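Local coordinates for protein methylxanthine N1-demethylase NdmA (Pseudomonas putida, PDB 6ICN) that catalyses the N1-demethylation of caffeine to theobromine and formaldehyde as the Rieske-type, non-heme iron oxygenase component of bacterial caffeine degradation, at residues R28-H33 with E341-H346; F149-I154 with Q351-A356. All coordinates share one frame; numbering follows the deposited sequence.

Interaction 1 (R28-H33 with E341-H346); sequences REYLRH and ELKEAH
The Y30 ring has CA and CB of K343 over one face and L31 CD2 over the opposite one. This aromatic-aliphatic packing seats the helix-like turn ahead of strand 35-40, the first strand of the Rieske domain, on helix 330-348, a C-terminal helix of the oxygenase. K343 CB stands 4.2 Å from the Y30 ring centroid and 17° off its normal, a CH-pi contact, while L342 CB approaches the same ring obliquely, 4.0 Å from Y30 CE2. The H346 imidazole is covered on one face by Y30 in a second CH-pi contact, Y30 CA lying 4.0 Å from the H346 ring centroid; at its edge, near the ring plane, sits H33 NE2. With CG between the backbone N and the carbonyl carbon (chi1 83°), the Y30 ring turns a face to K343, whose polar end leads off to a salt bridge with E27. The H33 and H346 rings meet obliquely, planes 60° apart. No direct hydrogen bond crosses the contact; instead one water joins three side chains, in plane at both imidazole edges, 2.8 Å from H33 NE2 and 2.7 Å from H346 NE2, and donating to E29 OE2 at 3.2 Å.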
ATOM      1  N   ARG A  28       2.064 -19.313  34.068  1.00 40.79           N
ATOM      2  CA  ARG A  28       2.193 -20.096  32.847  1.00 38.19           C
ATOM      3  C   ARG A  28       3.288 -21.136  32.920  1.00 31.82           C
ATOM      4  O   ARG A  28       3.438 -21.921  31.982  1.00 27.75           O
ATOM      5  CB  ARG A  28       2.465 -19.165  31.656  1.00 43.83           C
ATOM      6  CG  ARG A  28       1.417 -18.066  31.499  1.00 48.16           C
ATOM      7  CD  ARG A  28       1.130 -17.787  29.995  1.00 46.00           C
ATOM      8  NE  ARG A  28      -0.088 -18.443  29.560  1.00 48.89           N
ATOM      9  CZ  ARG A  28      -0.402 -18.675  28.283  1.00 42.49           C
ATOM     10  NH1 ARG A  28      -1.559 -19.284  27.950  1.00 48.57           N
ATOM     11  NH2 ARG A  28       0.440 -18.323  27.318  1.00 47.80           N
ATOM     12  N   GLU A  29       4.068 -21.138  33.998  1.00 31.00           N
ATOM     13  CA  GLU A  29       5.220 -22.023  34.066  1.00 28.78           C
ATOM     14  C   GLU A  29       4.810 -23.477  33.870  1.00 25.17           C
ATOM     15  O   GLU A  29       5.504 -24.241  33.187  1.00 22.93           O
ATOM     16  CB  GLU A  29       5.934 -21.818  35.405  1.00 29.82           C
ATOM     17  CG  GLU A  29       7.040 -22.798  35.694  1.00 33.00           C
ATOM     18  CD  GLU A  29       8.335 -22.472  34.973  1.00 39.25           C
ATOM     19  OE1 GLU A  29       8.438 -21.375  34.367  1.00 39.92           O
ATOM     20  OE2 GLU A  29       9.260 -23.319  35.027  1.00 40.77           O
ATOM     21  N   TYR A  30       3.660 -23.871  34.428  1.00 24.08           N
ATOM     22  CA  TYR A  30       3.263 -25.271  34.371  1.00 21.31           C
ATOM     23  C   TYR A  30       3.059 -25.741  32.933  1.00 21.34           C
ATOM     24  O   TYR A  30       3.263 -26.921  32.638  1.00 19.51           O
ATOM     25  CB  TYR A  30       2.002 -25.505  35.224  1.00 23.92           C
ATOM     26  CG  TYR A  30       0.673 -25.191  34.559  1.00 20.99           C
ATOM     27  CD1 TYR A  30       0.230 -23.873  34.412  1.00 24.01           C
ATOM     28  CD2 TYR A  30      -0.144 -26.204  34.103  1.00 20.12           C
ATOM     29  CE1 TYR A  30      -0.984 -23.595  33.807  1.00 26.36           C
ATOM     30  CE2 TYR A  30      -1.372 -25.944  33.507  1.00 21.71           C
ATOM     31  CZ  TYR A  30      -1.775 -24.630  33.351  1.00 22.76           C
ATOM     32  OH  TYR A  30      -2.984 -24.360  32.755  1.00 23.77           O
ATOM     33  N   LEU A  31       2.694 -24.833  32.016  1.00 18.21           N
ATOM     34  CA  LEU A  31       2.494 -25.235  30.625  1.00 18.81           C
ATOM     35  C   LEU A  31       3.783 -25.696  29.946  1.00 17.44           C
ATOM     36  O   LEU A  31       3.707 -26.422  28.950  1.00 19.49           O
ATOM     37  CB  LEU A  31       1.870 -24.077  29.831  1.00 17.91           C
ATOM     38  CG  LEU A  31       0.456 -23.711  30.294  1.00 19.73           C
ATOM     39  CD1 LEU A  31      -0.042 -22.455  29.547  1.00 24.67           C
ATOM     40  CD2 LEU A  31      -0.484 -24.865  30.047  1.00 17.97           C
ATOM     41  N   ARG A  32       4.953 -25.305  30.460  1.00 16.85           N
ATOM     42  CA  ARG A  32       6.222 -25.723  29.860  1.00 18.92           C
ATOM     43  C   ARG A  32       6.423 -27.230  29.947  1.00 17.67           C
ATOM     44  O   ARG A  32       7.228 -27.781  29.194  1.00 17.69           O
ATOM     45  CB  ARG A  32       7.402 -25.003  30.535  1.00 19.04           C
ATOM     46  CG  ARG A  32       7.368 -23.478  30.400  1.00 21.22           C
ATOM     47  CD  ARG A  32       8.467 -22.789  31.212  1.00 24.56           C
ATOM     48  NE  ARG A  32       9.806 -23.258  30.858  1.00 26.45           N
ATOM     49  CZ  ARG A  32      10.577 -22.679  29.945  1.00 29.65           C
ATOM     50  NH1 ARG A  32      10.139 -21.598  29.306  1.00 27.19           N
ATOM     51  NH2 ARG A  32      11.781 -23.174  29.675  1.00 27.82           N
ATOM     52  N   HIS A  33       5.689 -27.912  30.828  1.00 19.42           N
ATOM     53  CA  HIS A  33       5.865 -29.349  31.001  1.00 17.46           C
ATOM     54  C   HIS A  33       5.124 -30.188  29.977  1.00 17.91           C
ATOM     55  O   HIS A  33       5.325 -31.405  29.944  1.00 20.64           O
ATOM     56  CB  HIS A  33       5.429 -29.743  32.426  1.00 21.31           C
ATOM     57  CG  HIS A  33       6.362 -29.228  33.469  1.00 21.06           C
ATOM     58  ND1 HIS A  33       7.398 -29.986  33.971  1.00 20.19           N
ATOM     59  CD2 HIS A  33       6.475 -28.007  34.045  1.00 23.47           C
ATOM     60  CE1 HIS A  33       8.088 -29.267  34.832  1.00 22.41           C
ATOM     61  NE2 HIS A  33       7.547 -28.065  34.900  1.00 24.61           N
ATOM     62  N   GLU A 341      -6.202 -27.091  38.929  1.00 21.50           N
ATOM     63  CA  GLU A 341      -5.592 -28.172  39.704  1.00 22.13           C
ATOM     64  C   GLU A 341      -4.191 -28.482  39.198  1.00 25.20           C
ATOM     65  O   GLU A 341      -3.289 -28.782  39.990  1.00 24.61           O
ATOM     66  CB  GLU A 341      -6.452 -29.427  39.631  1.00 22.19           C
ATOM     67  CG  GLU A 341      -7.792 -29.329  40.353  1.00 25.48           C
ATOM     68  CD  GLU A 341      -8.643 -30.557  40.126  1.00 25.83           C
ATOM     69  OE1 GLU A 341      -8.088 -31.597  39.697  1.00 31.73           O
ATOM     70  OE2 GLU A 341      -9.865 -30.503  40.371  1.00 31.24           O
ATOM     71  N   LEU A 342      -3.994 -28.431  37.881  1.00 21.89           N
ATOM     72  CA  LEU A 342      -2.670 -28.709  37.336  1.00 22.72           C
ATOM     73  C   LEU A 342      -1.681 -27.626  37.737  1.00 22.46           C
ATOM     74  O   LEU A 342      -0.524 -27.914  38.082  1.00 22.53           O
ATOM     75  CB  LEU A 342      -2.755 -28.853  35.807  1.00 18.54           C
ATOM     76  CG  LEU A 342      -3.472 -30.118  35.306  1.00 21.28           C
ATOM     77  CD1 LEU A 342      -3.908 -30.030  33.844  1.00 22.00           C
ATOM     78  CD2 LEU A 342      -2.580 -31.359  35.529  1.00 22.76           C
ATOM     79  N   LYS A 343      -2.117 -26.365  37.695  1.00 20.07           N
ATOM     80  CA  LYS A 343      -1.258 -25.266  38.105  1.00 21.96           C
ATOM     81  C   LYS A 343      -0.874 -25.384  39.580  1.00 25.23           C
ATOM     82  O   LYS A 343       0.295 -25.193  39.945  1.00 25.98           O
ATOM     83  CB  LYS A 343      -1.971 -23.944  37.830  1.00 26.09           C
ATOM     84  CG  LYS A 343      -1.189 -22.736  38.247  1.00 29.91           C
ATOM     85  CD  LYS A 343      -1.996 -21.473  37.986  1.00 39.87           C
ATOM     86  CE  LYS A 343      -1.271 -20.259  38.533  1.00 52.16           C
ATOM     87  NZ  LYS A 343      -1.995 -19.653  39.690  1.00 56.32           N
ATOM     88  N   GLU A 344      -1.846 -25.693  40.440  1.00 24.23           N
ATOM     89  CA  GLU A 344      -1.543 -25.856  41.860  1.00 26.10           C
ATOM     90  C   GLU A 344      -0.623 -27.047  42.099  1.00 27.65           C
ATOM     91  O   GLU A 344       0.342 -26.947  42.868  1.00 30.68           O
ATOM     92  CB  GLU A 344      -2.844 -26.013  42.653  1.00 27.80           C
ATOM     93  CG  GLU A 344      -3.688 -24.744  42.695  1.00 33.22           C
ATOM     94  CD  GLU A 344      -2.932 -23.560  43.287  1.00 44.48           C
ATOM     95  OE1 GLU A 344      -3.196 -22.414  42.859  1.00 55.48           O
ATOM     96  OE2 GLU A 344      -2.063 -23.787  44.169  1.00 49.80           O
ATOM     97  N   ALA A 345      -0.896 -28.171  41.436  1.00 26.59           N
ATOM     98  CA  ALA A 345      -0.077 -29.366  41.616  1.00 23.75           C
ATOM     99  C   ALA A 345       1.351 -29.152  41.126  1.00 30.42           C
ATOM    100  O   ALA A 345       2.302 -29.663  41.730  1.00 27.02           O
ATOM    101  CB  ALA A 345      -0.722 -30.547  40.904  1.00 23.55           C
ATOM    102  N   HIS A 346       1.530 -28.409  40.028  1.00 24.16           N
ATOM    103  CA  HIS A 346       2.885 -28.106  39.577  1.00 25.92           C
ATOM    104  C   HIS A 346       3.705 -27.432  40.681  1.00 28.92           C
ATOM    105  O   HIS A 346       4.898 -27.717  40.840  1.00 29.49           O
ATOM    106  CB  HIS A 346       2.831 -27.229  38.320  1.00 26.12           C
ATOM    107  CG  HIS A 346       4.125 -26.549  38.003  1.00 24.79           C
ATOM    108  ND1 HIS A 346       4.438 -25.291  38.469  1.00 26.13           N
ATOM    109  CD2 HIS A 346       5.197 -26.961  37.281  1.00 24.05           C
ATOM    110  CE1 HIS A 346       5.641 -24.950  38.039  1.00 29.31           C
ATOM    111  NE2 HIS A 346       6.123 -25.948  37.321  1.00 24.44           N
TER
HETATM  112  O   HOH W   1       8.677 -26.112  36.500  1.00 32.36           O

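Interaction 2 (F149-I154 with Q351-A356); sequences FDCTEI and QAFRSA
F353 of helix 350-358 meets F149, C151 and T152 of the loop that follows strand 140-144, and these four side chains form the close-packed part of the contact. The two phenylalanine rings are inclined at 55°, with F149 CD2 3.7 Å from F353 CD2. F353 CB is directed at the loop, and CG, anti to the backbone N (chi1 -173°), carries the ring on to F149 and C151. C151 SG lies at the edge of the F353 ring, in its plane, 3.7 Å from F353 CD2 and 5.0 Å from the F353 ring centroid, a sulfur-aromatic contact. T152 CG2 also reaches the ring at its edge, 4.1 Å from F353 CE2.

The other side is looser and richer in solvent. R354 is exposed, and its chain bends at chi3 (-88°), which lays one face of the guanidinium over C151 CB, 3.6 Å from R354 NH2. A water donates to F149 O at 2.7 Å but makes only a weak, 3.4 Å bond from R354 NE. The carboxylate of D150, also exposed, stays apart, its OD2 6.3 Å from R354 NH2. The whole is a cysteine sulfur-aromatic contact with the R354 guanidinium laid over C151 CB, here where the loop from the Rieske-domain strands toward strand 166-175 of the catalytic domain meets helix 350-358.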
ATOM      1  N   PHE A 149       9.692 -33.241  34.891  1.00 25.66           N
ATOM      2  CA  PHE A 149       8.675 -34.061  35.545  1.00 25.86           C
ATOM      3  C   PHE A 149       8.473 -35.385  34.830  1.00 25.13           C
ATOM      4  O   PHE A 149       7.993 -36.342  35.442  1.00 29.20           O
ATOM      5  CB  PHE A 149       7.319 -33.345  35.609  1.00 25.94           C
ATOM      6  CG  PHE A 149       7.253 -32.228  36.600  1.00 26.34           C
ATOM      7  CD1 PHE A 149       8.358 -31.854  37.346  1.00 24.64           C
ATOM      8  CD2 PHE A 149       6.054 -31.551  36.796  1.00 24.33           C
ATOM      9  CE1 PHE A 149       8.276 -30.809  38.255  1.00 29.29           C
ATOM     10  CE2 PHE A 149       5.961 -30.521  37.705  1.00 24.57           C
ATOM     11  CZ  PHE A 149       7.066 -30.141  38.436  1.00 28.45           C
ATOM     12  N   ASP A 150       8.761 -35.428  33.527  1.00 25.18           N
ATOM     13  CA  ASP A 150       8.773 -36.656  32.728  1.00 27.16           C
ATOM     14  C   ASP A 150       7.490 -37.478  32.879  1.00 30.22           C
ATOM     15  O   ASP A 150       7.521 -38.689  33.094  1.00 31.58           O
ATOM     16  CB  ASP A 150      10.006 -37.494  33.064  1.00 29.87           C
ATOM     17  CG  ASP A 150      10.378 -38.454  31.946  1.00 28.90           C
ATOM     18  OD1 ASP A 150       9.895 -38.278  30.799  1.00 31.90           O
ATOM     19  OD2 ASP A 150      11.144 -39.389  32.219  1.00 30.63           O
ATOM     20  N   CYS A 151       6.332 -36.812  32.717  1.00 22.80           N
ATOM     21  CA  CYS A 151       5.065 -37.525  32.835  1.00 23.09           C
ATOM     22  C   CYS A 151       4.031 -37.084  31.802  1.00 23.90           C
ATOM     23  O   CYS A 151       2.842 -37.388  31.958  1.00 25.14           O
ATOM     24  CB  CYS A 151       4.465 -37.347  34.247  1.00 26.13           C
ATOM     25  SG  CYS A 151       3.987 -35.663  34.646  1.00 28.79           S
ATOM     26  N   THR A 152       4.442 -36.384  30.754  1.00 21.27           N
ATOM     27  CA  THR A 152       3.520 -35.924  29.727  1.00 21.63           C
ATOM     28  C   THR A 152       3.897 -36.549  28.393  1.00 21.66           C
ATOM     29  O   THR A 152       5.061 -36.903  28.165  1.00 21.60           O
ATOM     30  CB  THR A 152       3.549 -34.397  29.614  1.00 17.71           C
ATOM     31  OG1 THR A 152       4.883 -33.979  29.304  1.00 19.23           O
ATOM     32  CG2 THR A 152       3.117 -33.765  30.947  1.00 20.93           C
ATOM     33  N   GLU A 153       2.910 -36.687  27.509  1.00 19.57           N
ATOM     34  CA  GLU A 153       3.129 -37.282  26.205  1.00 20.79           C
ATOM     35  C   GLU A 153       2.461 -36.436  25.135  1.00 19.42           C
ATOM     36  O   GLU A 153       1.627 -35.577  25.423  1.00 18.89           O
ATOM     37  CB  GLU A 153       2.590 -38.710  26.124  1.00 28.43           C
ATOM     38  CG  GLU A 153       3.464 -39.691  26.879  1.00 31.94           C
ATOM     39  CD  GLU A 153       3.062 -41.131  26.655  1.00 42.84           C
ATOM     40  OE1 GLU A 153       3.961 -42.000  26.708  1.00 47.93           O
ATOM     41  OE2 GLU A 153       1.854 -41.390  26.435  1.00 45.14           O
ATOM     42  N   ILE A 154       2.849 -36.707  23.895  1.00 19.32           N
ATOM     43  CA  ILE A 154       2.237 -35.991  22.770  1.00 20.22           C
ATOM     44  C   ILE A 154       0.759 -36.349  22.684  1.00 19.32           C
ATOM     45  O   ILE A 154       0.388 -37.536  22.831  1.00 19.90           O
ATOM     46  CB  ILE A 154       2.975 -36.315  21.456  1.00 19.01           C
ATOM     47  CG1 ILE A 154       4.367 -35.684  21.513  1.00 19.38           C
ATOM     48  CG2 ILE A 154       2.179 -35.836  20.235  1.00 19.96           C
ATOM     49  CD1 ILE A 154       5.323 -36.129  20.406  1.00 21.28           C
ATOM     50  N   GLN A 351       5.577 -35.360  41.589  1.00 31.34           N
ATOM     51  CA  GLN A 351       4.628 -36.400  41.958  1.00 29.21           C
ATOM     52  C   GLN A 351       3.201 -35.857  42.050  1.00 26.40           C
ATOM     53  O   GLN A 351       2.257 -36.508  41.590  1.00 27.17           O
ATOM     54  CB  GLN A 351       5.073 -37.045  43.277  1.00 34.10           C
ATOM     55  CG  GLN A 351       5.125 -36.095  44.487  1.00 40.14           C
ATOM     56  CD  GLN A 351       5.955 -34.818  44.259  1.00 42.70           C
ATOM     57  OE1 GLN A 351       7.163 -34.880  43.947  1.00 37.12           O
ATOM     58  NE2 GLN A 351       5.297 -33.651  44.389  1.00 30.88           N
ATOM     59  N   ALA A 352       3.021 -34.672  42.638  1.00 29.77           N
ATOM     60  CA  ALA A 352       1.684 -34.079  42.709  1.00 28.99           C
ATOM     61  C   ALA A 352       1.136 -33.793  41.316  1.00 26.35           C
ATOM     62  O   ALA A 352      -0.035 -34.078  41.026  1.00 24.41           O
ATOM     63  CB  ALA A 352       1.719 -32.792  43.528  1.00 28.62           C
ATOM     64  N   PHE A 353       1.977 -33.234  40.443  1.00 26.08           N
ATOM     65  CA  PHE A 353       1.555 -32.945  39.073  1.00 26.20           C
ATOM     66  C   PHE A 353       1.158 -34.220  38.336  1.00 24.40           C
ATOM     67  O   PHE A 353       0.120 -34.263  37.670  1.00 24.71           O
ATOM     68  CB  PHE A 353       2.680 -32.207  38.341  1.00 23.25           C
ATOM     69  CG  PHE A 353       2.295 -31.705  36.970  1.00 23.35           C
ATOM     70  CD1 PHE A 353       1.646 -30.491  36.831  1.00 24.47           C
ATOM     71  CD2 PHE A 353       2.597 -32.442  35.833  1.00 25.12           C
ATOM     72  CE1 PHE A 353       1.298 -30.015  35.570  1.00 23.67           C
ATOM     73  CE2 PHE A 353       2.264 -31.972  34.575  1.00 24.65           C
ATOM     74  CZ  PHE A 353       1.610 -30.761  34.453  1.00 22.90           C
ATOM     75  N   ARG A 354       1.970 -35.277  38.446  1.00 25.07           N
ATOM     76  CA  ARG A 354       1.643 -36.527  37.773  1.00 24.35           C
ATOM     77  C   ARG A 354       0.281 -37.063  38.209  1.00 24.13           C
ATOM     78  O   ARG A 354      -0.498 -37.554  37.383  1.00 24.50           O
ATOM     79  CB  ARG A 354       2.739 -37.562  38.042  1.00 26.58           C
ATOM     80  CG  ARG A 354       2.435 -38.924  37.467  1.00 28.00           C
ATOM     81  CD  ARG A 354       3.493 -39.929  37.902  1.00 35.87           C
ATOM     82  NE  ARG A 354       4.611 -39.922  36.970  1.00 41.24           N
ATOM     83  CZ  ARG A 354       4.642 -40.662  35.865  1.00 40.57           C
ATOM     84  NH1 ARG A 354       3.619 -41.464  35.581  1.00 44.77           N
ATOM     85  NH2 ARG A 354       5.692 -40.600  35.052  1.00 40.89           N
ATOM     86  N   SER A 355      -0.028 -36.963  39.505  1.00 26.58           N
ATOM     87  CA  SER A 355      -1.318 -37.439  39.996  1.00 25.67           C
ATOM     88  C   SER A 355      -2.470 -36.583  39.473  1.00 22.87           C
ATOM     89  O   SER A 355      -3.489 -37.109  39.018  1.00 25.36           O
ATOM     90  CB  SER A 355      -1.313 -37.454  41.522  1.00 29.57           C
ATOM     91  OG  SER A 355      -0.364 -38.403  41.990  1.00 32.02           O
ATOM     92  N   ALA A 356      -2.324 -35.263  39.549  1.00 26.49           N
ATOM     93  CA  ALA A 356      -3.362 -34.366  39.043  1.00 24.99           C
ATOM     94  C   ALA A 356      -3.655 -34.629  37.568  1.00 24.14           C
ATOM     95  O   ALA A 356      -4.818 -34.631  37.145  1.00 23.98           O
ATOM     96  CB  ALA A 356      -2.938 -32.919  39.260  1.00 24.18           C
TER
HETATM   97  O   HOH W   2       6.228 -36.915  37.393  1.00 37.44           O

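How the interactions relate
Interactions 1 and 2 are adjoining halves of one junction, their centres about 10 Å apart, far from the cluster and caffeine sites. Their helices, 330-348 and 350-358, are consecutive in the chain, and F353 packs on both L342 and H346. On the loop side, the stacked rings of H33 and F149 join the contacts, as does the probable hydrogen bond between H33 O and T152 OG1 at 2.7 Å. Each is partly buried, but they differ in chemistry: 28-33 with 341-346 combines CH-pi contacts with a water shared by two histidines and E29 and has no fully exposed residue among those touching, whereas 149-154 with 351-356 pairs an aromatic-sulfur cluster with an exposed arginine and aspartate.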